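Local coordinates for protein endonuclease 8-like L720 (Acanthamoeba polyphaga mimivirus, PDB 4MB7) that belongs to the Fpg/Nei family and joins an N-terminal beta sandwich to a helical H2TH region and a zinc-bearing C-terminal element, at residues 42-47 / 99-104; 215-220 / 238-243. All coordinates share one frame; numbering follows the deposited sequence.

Contact 1: residues 42-47 / 99-104; sequences RKWWFA and LRWYRS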
loop_
_atom_site.group_PDB
_atom_site.type_symbol
_atom_site.label_atom_id
_atom_site.label_comp_id
_atom_site.label_asym_id
_atom_site.label_seq_id
_atom_site.Cartn_x
_atom_site.Cartn_y
_atom_site.Cartn_z
ATOM N N ARG A 42 -8.724 13.070 14.094
ATOM C CA ARG A 42 -8.891 12.153 15.214
ATOM C C ARG A 42 -7.884 11.008 15.182
ATOM O O ARG A 42 -7.312 10.652 16.212
ATOM C CB ARG A 42 -10.320 11.600 15.241
ATOM C CG ARG A 42 -10.568 10.545 16.313
ATOM C CD ARG A 42 -10.273 11.081 17.709
ATOM N NE ARG A 42 -10.473 10.061 18.736
ATOM C CZ ARG A 42 -9.536 9.208 19.138
ATOM N NH1 ARG A 42 -8.324 9.248 18.601
ATOM N NH2 ARG A 42 -9.809 8.315 20.079
ATOM N N LYS A 43 -7.663 10.438 14.000
ATOM C CA LYS A 43 -6.820 9.252 13.883
ATOM C C LYS A 43 -6.342 8.996 12.452
ATOM O O LYS A 43 -7.073 9.229 11.490
ATOM C CB LYS A 43 -7.580 8.024 14.401
ATOM C CG LYS A 43 -6.749 6.755 14.495
ATOM N N TRP A 44 -5.103 8.526 12.329
ATOM C CA TRP A 44 -4.587 7.997 11.073
ATOM C C TRP A 44 -4.410 6.490 11.220
ATOM O O TRP A 44 -4.070 6.004 12.297
ATOM C CB TRP A 44 -3.212 8.584 10.746
ATOM C CG TRP A 44 -3.164 10.043 10.426
ATOM C CD1 TRP A 44 -2.979 11.070 11.307
ATOM C CD2 TRP A 44 -3.248 10.642 9.125
ATOM N NE1 TRP A 44 -2.965 12.271 10.638
ATOM C CE2 TRP A 44 -3.126 12.035 9.298
ATOM C CE3 TRP A 44 -3.426 10.135 7.834
ATOM C CZ2 TRP A 44 -3.177 12.928 8.227
ATOM C CZ3 TRP A 44 -3.478 11.022 6.773
ATOM C CH2 TRP A 44 -3.351 12.402 6.976
ATOM N N TRP A 45 -4.636 5.756 10.137
ATOM C CA TRP A 45 -4.203 4.365 10.059
ATOM C C TRP A 45 -4.029 3.959 8.602
ATOM O O TRP A 45 -4.429 4.689 7.697
ATOM C CB TRP A 45 -5.151 3.414 10.811
ATOM C CG TRP A 45 -6.486 3.158 10.156
ATOM C CD1 TRP A 45 -6.857 2.041 9.461
ATOM C CD2 TRP A 45 -7.633 4.018 10.169
ATOM N NE1 TRP A 45 -8.158 2.160 9.028
ATOM C CE2 TRP A 45 -8.655 3.364 9.450
ATOM C CE3 TRP A 45 -7.891 5.283 10.709
ATOM C CZ2 TRP A 45 -9.915 3.934 9.258
ATOM C CZ3 TRP A 45 -9.140 5.845 10.517
ATOM C CH2 TRP A 45 -10.136 5.170 9.799
ATOM N N PHE A 46 -3.406 2.808 8.377
ATOM C CA PHE A 46 -3.188 2.333 7.019
ATOM C C PHE A 46 -3.372 0.825 6.928
ATOM O O PHE A 46 -3.177 0.103 7.903
ATOM C CB PHE A 46 -1.797 2.735 6.513
ATOM C CG PHE A 46 -0.674 1.920 7.097
ATOM C CD1 PHE A 46 -0.104 2.269 8.311
ATOM C CD2 PHE A 46 -0.182 0.809 6.425
ATOM C CE1 PHE A 46 0.930 1.519 8.851
ATOM C CE2 PHE A 46 0.848 0.057 6.959
ATOM C CZ PHE A 46 1.403 0.410 8.173
ATOM N N ALA A 47 -3.757 0.362 5.745
ATOM C CA ALA A 47 -3.917 -1.058 5.486
ATOM C C ALA A 47 -3.638 -1.303 4.014
ATOM O O ALA A 47 -4.382 -0.842 3.150
ATOM C CB ALA A 47 -5.321 -1.508 5.846
ATOM N N LEU A 99 -0.207 19.871 5.020
ATOM C CA LEU A 99 -0.145 18.569 4.367
ATOM C C LEU A 99 -0.515 18.698 2.893
ATOM O O LEU A 99 -1.524 19.315 2.550
ATOM C CB LEU A 99 -1.083 17.578 5.059
ATOM C CG LEU A 99 -0.769 17.245 6.518
ATOM C CD1 LEU A 99 -1.893 16.430 7.138
ATOM C CD2 LEU A 99 0.552 16.504 6.627
ATOM N N ARG A 100 0.301 18.110 2.023
ATOM C CA ARG A 100 0.067 18.203 0.584
ATOM C C ARG A 100 0.012 16.833 -0.089
ATOM O O ARG A 100 0.930 16.025 0.054
ATOM C CB ARG A 100 1.131 19.083 -0.078
ATOM C CG ARG A 100 1.127 20.525 0.411
ATOM C CD ARG A 100 2.079 21.397 -0.395
ATOM N NE ARG A 100 1.873 22.820 -0.133
ATOM C CZ ARG A 100 2.392 23.475 0.901
ATOM N NH1 ARG A 100 3.146 22.834 1.784
ATOM N NH2 ARG A 100 2.151 24.770 1.058
ATOM N N TRP A 101 -1.073 16.590 -0.821
ATOM C CA TRP A 101 -1.271 15.344 -1.559
ATOM C C TRP A 101 -0.812 15.488 -3.007
ATOM O O TRP A 101 -1.176 16.446 -3.688
ATOM C CB TRP A 101 -2.755 14.954 -1.550
ATOM C CG TRP A 101 -3.212 14.185 -0.342
ATOM C CD1 TRP A 101 -3.512 12.852 -0.288
ATOM C CD2 TRP A 101 -3.441 14.700 0.979
ATOM N NE1 TRP A 101 -3.904 12.506 0.982
ATOM C CE2 TRP A 101 -3.869 13.620 1.779
ATOM C CE3 TRP A 101 -3.319 15.965 1.562
ATOM C CZ2 TRP A 101 -4.177 13.767 3.132
ATOM C CZ3 TRP A 101 -3.627 16.110 2.909
ATOM C CH2 TRP A 101 -4.049 15.018 3.678
ATOM N N TYR A 102 -0.024 14.527 -3.481
ATOM C CA TYR A 102 0.404 14.503 -4.878
ATOM C C TYR A 102 0.116 13.150 -5.519
ATOM O O TYR A 102 0.341 12.112 -4.901
ATOM C CB TYR A 102 1.897 14.806 -4.993
ATOM C CG TYR A 102 2.276 16.193 -4.539
ATOM C CD1 TYR A 102 2.236 17.266 -5.418
ATOM C CD2 TYR A 102 2.671 16.431 -3.230
ATOM C CE1 TYR A 102 2.581 18.541 -5.006
ATOM C CE2 TYR A 102 3.019 17.702 -2.807
ATOM C CZ TYR A 102 2.972 18.753 -3.700
ATOM O OH TYR A 102 3.315 20.019 -3.283
ATOM N N ARG A 103 -0.380 13.182 -6.754
ATOM C CA ARG A 103 -0.594 11.981 -7.564
ATOM C C ARG A 103 -1.246 10.846 -6.781
ATOM O O ARG A 103 -0.696 9.750 -6.687
ATOM C CB ARG A 103 0.729 11.505 -8.169
ATOM C CG ARG A 103 1.406 12.533 -9.061
ATOM N N SER A 104 -2.407 11.125 -6.202
ATOM C CA SER A 104 -3.088 10.149 -5.368
ATOM C C SER A 104 -4.583 10.152 -5.625
ATOM O O SER A 104 -5.162 11.179 -5.982
ATOM C CB SER A 104 -2.826 10.435 -3.886
ATOM O OG SER A 104 -1.442 10.394 -3.590
#
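The far end of the W44 indole is wedged against L99 and W101, and those two meetings make up the whole contact. CZ2 of W44 lies 3.9 Å from CD1 of L99, and its neighbour CH2 comes within 4.2 Å of CZ2 of W101. L99 and W101 both sit at the rim of the W44 ring, near its plane, whereas W44 reaches the W101 ring obliquely, so nothing is stacked. With CG of W44 anti to its carbonyl carbon (chi1 -67°), the six-membered ring is carried inward, and the leucine and the second tryptophan come at it from the opposite direction. The chains themselves stay well apart: the closest CA atoms, those of W44 and L99, are 13.3 Å from each other. No hydrogen bond crosses this buried, wholly apolar interface. Each indole N-H has its acceptor outside the two strands, W44 NE1 on T16 OG1 and W101 NE1 on T67 OG1, which should limit how far either ring can turn. Y10 and I13 of helix 5-13 also press on W44. The solvent side is looser, with R42 exposed and K43 partly so, while W45 stacks on Y52 with its N-H on S133 OG. Strands 40-47 and 98-102 belong to different four-stranded antiparallel sheets, and their aromatic and aliphatic side chains meet here in the interior of the N-terminal beta sandwich of the Fpg/Nei fold.

Contact 2: residues 215-220 / 238-243; sequences LKKIID and ILRIYR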
loop_
_atom_site.group_PDB
_atom_site.type_symbol
_atom_site.label_atom_id
_atom_site.label_comp_id
_atom_site.label_asym_id
_atom_site.label_seq_id
_atom_site.Cartn_x
_atom_site.Cartn_y
_atom_site.Cartn_z
ATOM N N LEU A 215 8.932 -12.255 1.073
ATOM C CA LEU A 215 8.211 -10.987 0.998
ATOM C C LEU A 215 8.493 -10.119 2.217
ATOM O O LEU A 215 8.828 -8.942 2.088
ATOM C CB LEU A 215 6.706 -11.230 0.858
ATOM C CG LEU A 215 6.201 -11.661 -0.519
ATOM C CD1 LEU A 215 4.759 -12.131 -0.433
ATOM C CD2 LEU A 215 6.332 -10.515 -1.514
ATOM N N LYS A 216 8.377 -10.709 3.401
ATOM C CA LYS A 216 8.596 -9.953 4.629
ATOM C C LYS A 216 10.054 -9.525 4.777
ATOM O O LYS A 216 10.333 -8.443 5.298
ATOM C CB LYS A 216 8.130 -10.739 5.857
ATOM C CG LYS A 216 8.015 -9.884 7.110
ATOM C CD LYS A 216 7.243 -10.591 8.210
ATOM C CE LYS A 216 6.992 -9.656 9.386
ATOM N NZ LYS A 216 6.278 -10.337 10.502
ATOM N N LYS A 217 10.976 -10.359 4.302
ATOM C CA LYS A 217 12.400 -10.045 4.373
ATOM C C LYS A 217 12.747 -8.820 3.530
ATOM O O LYS A 217 13.455 -7.924 3.986
ATOM C CB LYS A 217 13.234 -11.246 3.922
ATOM C CG LYS A 217 14.733 -11.063 4.091
ATOM C CD LYS A 217 15.429 -10.876 2.753
ATOM C CE LYS A 217 15.183 -12.060 1.837
ATOM N NZ LYS A 217 15.917 -11.926 0.549
ATOM N N ILE A 218 12.240 -8.793 2.301
ATOM C CA ILE A 218 12.473 -7.682 1.386
ATOM C C ILE A 218 11.832 -6.390 1.900
ATOM O O ILE A 218 12.411 -5.308 1.781
ATOM C CB ILE A 218 11.957 -8.014 -0.030
ATOM C CG1 ILE A 218 12.658 -9.268 -0.559
ATOM C CG2 ILE A 218 12.179 -6.846 -0.977
ATOM C CD1 ILE A 218 12.079 -9.801 -1.849
ATOM N N ILE A 219 10.641 -6.510 2.482
ATOM C CA ILE A 219 9.980 -5.366 3.101
ATOM C C ILE A 219 10.820 -4.828 4.259
ATOM O O ILE A 219 10.968 -3.614 4.418
ATOM C CB ILE A 219 8.563 -5.727 3.590
ATOM C CG1 ILE A 219 7.639 -5.970 2.396
ATOM C CG2 ILE A 219 7.995 -4.621 4.476
ATOM C CD1 ILE A 219 6.283 -6.527 2.774
ATOM N N ASP A 220 11.379 -5.738 5.052
ATOM C CA ASP A 220 12.272 -5.364 6.147
ATOM C C ASP A 220 13.505 -4.627 5.631
ATOM O O ASP A 220 13.937 -3.636 6.221
ATOM C CB ASP A 220 12.717 -6.600 6.932
ATOM C CG ASP A 220 11.603 -7.204 7.762
ATOM O OD1 ASP A 220 10.614 -6.497 8.055
ATOM O OD2 ASP A 220 11.727 -8.391 8.130
ATOM N N ILE A 238 19.554 -3.412 -2.955
ATOM C CA ILE A 238 18.904 -4.623 -2.460
ATOM C C ILE A 238 18.095 -5.329 -3.545
ATOM O O ILE A 238 17.719 -6.491 -3.387
ATOM C CB ILE A 238 17.965 -4.333 -1.272
ATOM C CG1 ILE A 238 16.789 -3.467 -1.722
ATOM C CG2 ILE A 238 18.721 -3.679 -0.125
ATOM C CD1 ILE A 238 15.473 -3.896 -1.127
ATOM N N LEU A 239 17.822 -4.627 -4.641
ATOM C CA LEU A 239 17.063 -5.207 -5.748
ATOM C C LEU A 239 17.938 -6.153 -6.565
ATOM O O LEU A 239 19.085 -5.835 -6.874
ATOM C CB LEU A 239 16.490 -4.109 -6.644
ATOM C CG LEU A 239 15.544 -3.112 -5.969
ATOM C CD1 LEU A 239 15.023 -2.099 -6.978
ATOM C CD2 LEU A 239 14.393 -3.836 -5.286
ATOM N N ARG A 240 17.391 -7.314 -6.917
ATOM C CA ARG A 240 18.174 -8.351 -7.581
ATOM C C ARG A 240 17.657 -8.713 -8.973
ATOM O O ARG A 240 18.410 -9.230 -9.798
ATOM C CB ARG A 240 18.246 -9.608 -6.705
ATOM C CG ARG A 240 19.029 -9.419 -5.412
ATOM C CD ARG A 240 18.676 -10.486 -4.384
ATOM N NE ARG A 240 19.048 -11.829 -4.818
ATOM C CZ ARG A 240 18.616 -12.945 -4.239
ATOM N NH1 ARG A 240 17.785 -12.879 -3.206
ATOM N NH2 ARG A 240 19.006 -14.128 -4.696
ATOM N N ILE A 241 16.381 -8.452 -9.236
ATOM C CA ILE A 241 15.792 -8.853 -10.512
ATOM C C ILE A 241 14.958 -7.747 -11.167
ATOM O O ILE A 241 14.664 -7.811 -12.360
ATOM C CB ILE A 241 14.933 -10.132 -10.363
ATOM C CG1 ILE A 241 14.814 -10.867 -11.703
ATOM C CG2 ILE A 241 13.562 -9.804 -9.787
ATOM C CD1 ILE A 241 16.139 -11.362 -12.247
ATOM N N TYR A 242 14.586 -6.732 -10.392
ATOM C CA TYR A 242 13.728 -5.669 -10.913
ATOM C C TYR A 242 14.424 -4.842 -11.991
ATOM O O TYR A 242 15.433 -4.186 -11.727
ATOM C CB TYR A 242 13.227 -4.761 -9.789
ATOM C CG TYR A 242 12.265 -3.695 -10.269
ATOM C CD1 TYR A 242 11.014 -4.037 -10.765
ATOM C CD2 TYR A 242 12.608 -2.351 -10.227
ATOM C CE1 TYR A 242 10.131 -3.070 -11.208
ATOM C CE2 TYR A 242 11.730 -1.374 -10.666
ATOM C CZ TYR A 242 10.494 -1.741 -11.156
ATOM O OH TYR A 242 9.614 -0.777 -11.594
ATOM N N ARG A 243 13.902 -4.927 -13.203
ATOM C CA ARG A 243 14.410 -4.173 -14.343
ATOM C C ARG A 243 15.871 -4.478 -14.621
ATOM O O ARG A 243 16.609 -3.635 -15.088
ATOM C CB ARG A 243 14.186 -2.676 -14.140
ATOM C CG ARG A 243 12.750 -2.279 -14.416
ATOM C CD ARG A 243 12.463 -0.823 -14.111
ATOM N NE ARG A 243 11.088 -0.500 -14.462
ATOM C CZ ARG A 243 10.568 0.719 -14.402
ATOM N NH1 ARG A 243 11.314 1.742 -14.000
ATOM N NH2 ARG A 243 9.304 0.911 -14.749
HETATM O O HOH W 1 16.375 -10.487 -1.856
#
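I218 and I238 touch lightly, CG2 of the first 4.4 Å from CD1 of the second, and beside them K217 and R240 bring two positive ends together over a water. Take R240 from its root. CB leaves the main chain toward the helix. Next comes R240 CG, anti to the carbonyl carbon (chi1 -67°), which passes 3.8 Å from I238 O. The chain runs on extended to CD, which lies 3.4 Å from the water oxygen, then turns about the CG–CD bond (chi3 64°), swinging NE out of the extended line. NE and CZ lead into the guanidinium, whose NH1 gives a hydrogen bond of 3.1 Å to the water, lying at the group's edge and in its plane.

The helix is 205-230, in the H2TH region of this Fpg/Nei-family protein, while 238-243 belongs to the irregular chain leading to the zinc site of C247, H251, C268 and C271; the R240 side chain stops about 9 Å short of the metal.

From the helix side, K217 NZ gives the same water a weak hydrogen bond of 2.8 Å. It comes to the edge of the guanidinium, 4.3 Å from R240 NH1, a closeness explained by D191: OD1 of that carboxylate forms a salt bridge with R240 NH1 and OD2 one with K217 NZ. The shared anion probably offsets the like charges and helps keep both groups cationic. E187, on the same helix 182-191 as D191, grips the backbone of the irregular segment, OE1 accepting from R240 N and OE2 from both I241 N and Y242 N. Further along, R243 folds back with CG over the centre of one face of the Y242 ring, 3.9 Å above it.

From the N terminus, the chain passes helix 5-13, strand 21-25 and helix 27-32 before entering strand 40-47. Contact 1 closes a long loop from there to 99-104, with only strands and turns between its two segments, and ties one sheet of the sandwich to the other just before the chain turns a corner at 103. The helical part follows, and contact 2 closes a much shorter loop, the last turns of helix 205-230 and the chain coming back from them, tying the middle of that helix to the irregular stretch leading to the zinc element. The two loops neither nest nor cross; they lie in series, on opposite sides of the chain's centre. The centres of contact 1 and contact 2 are about 25 Å apart.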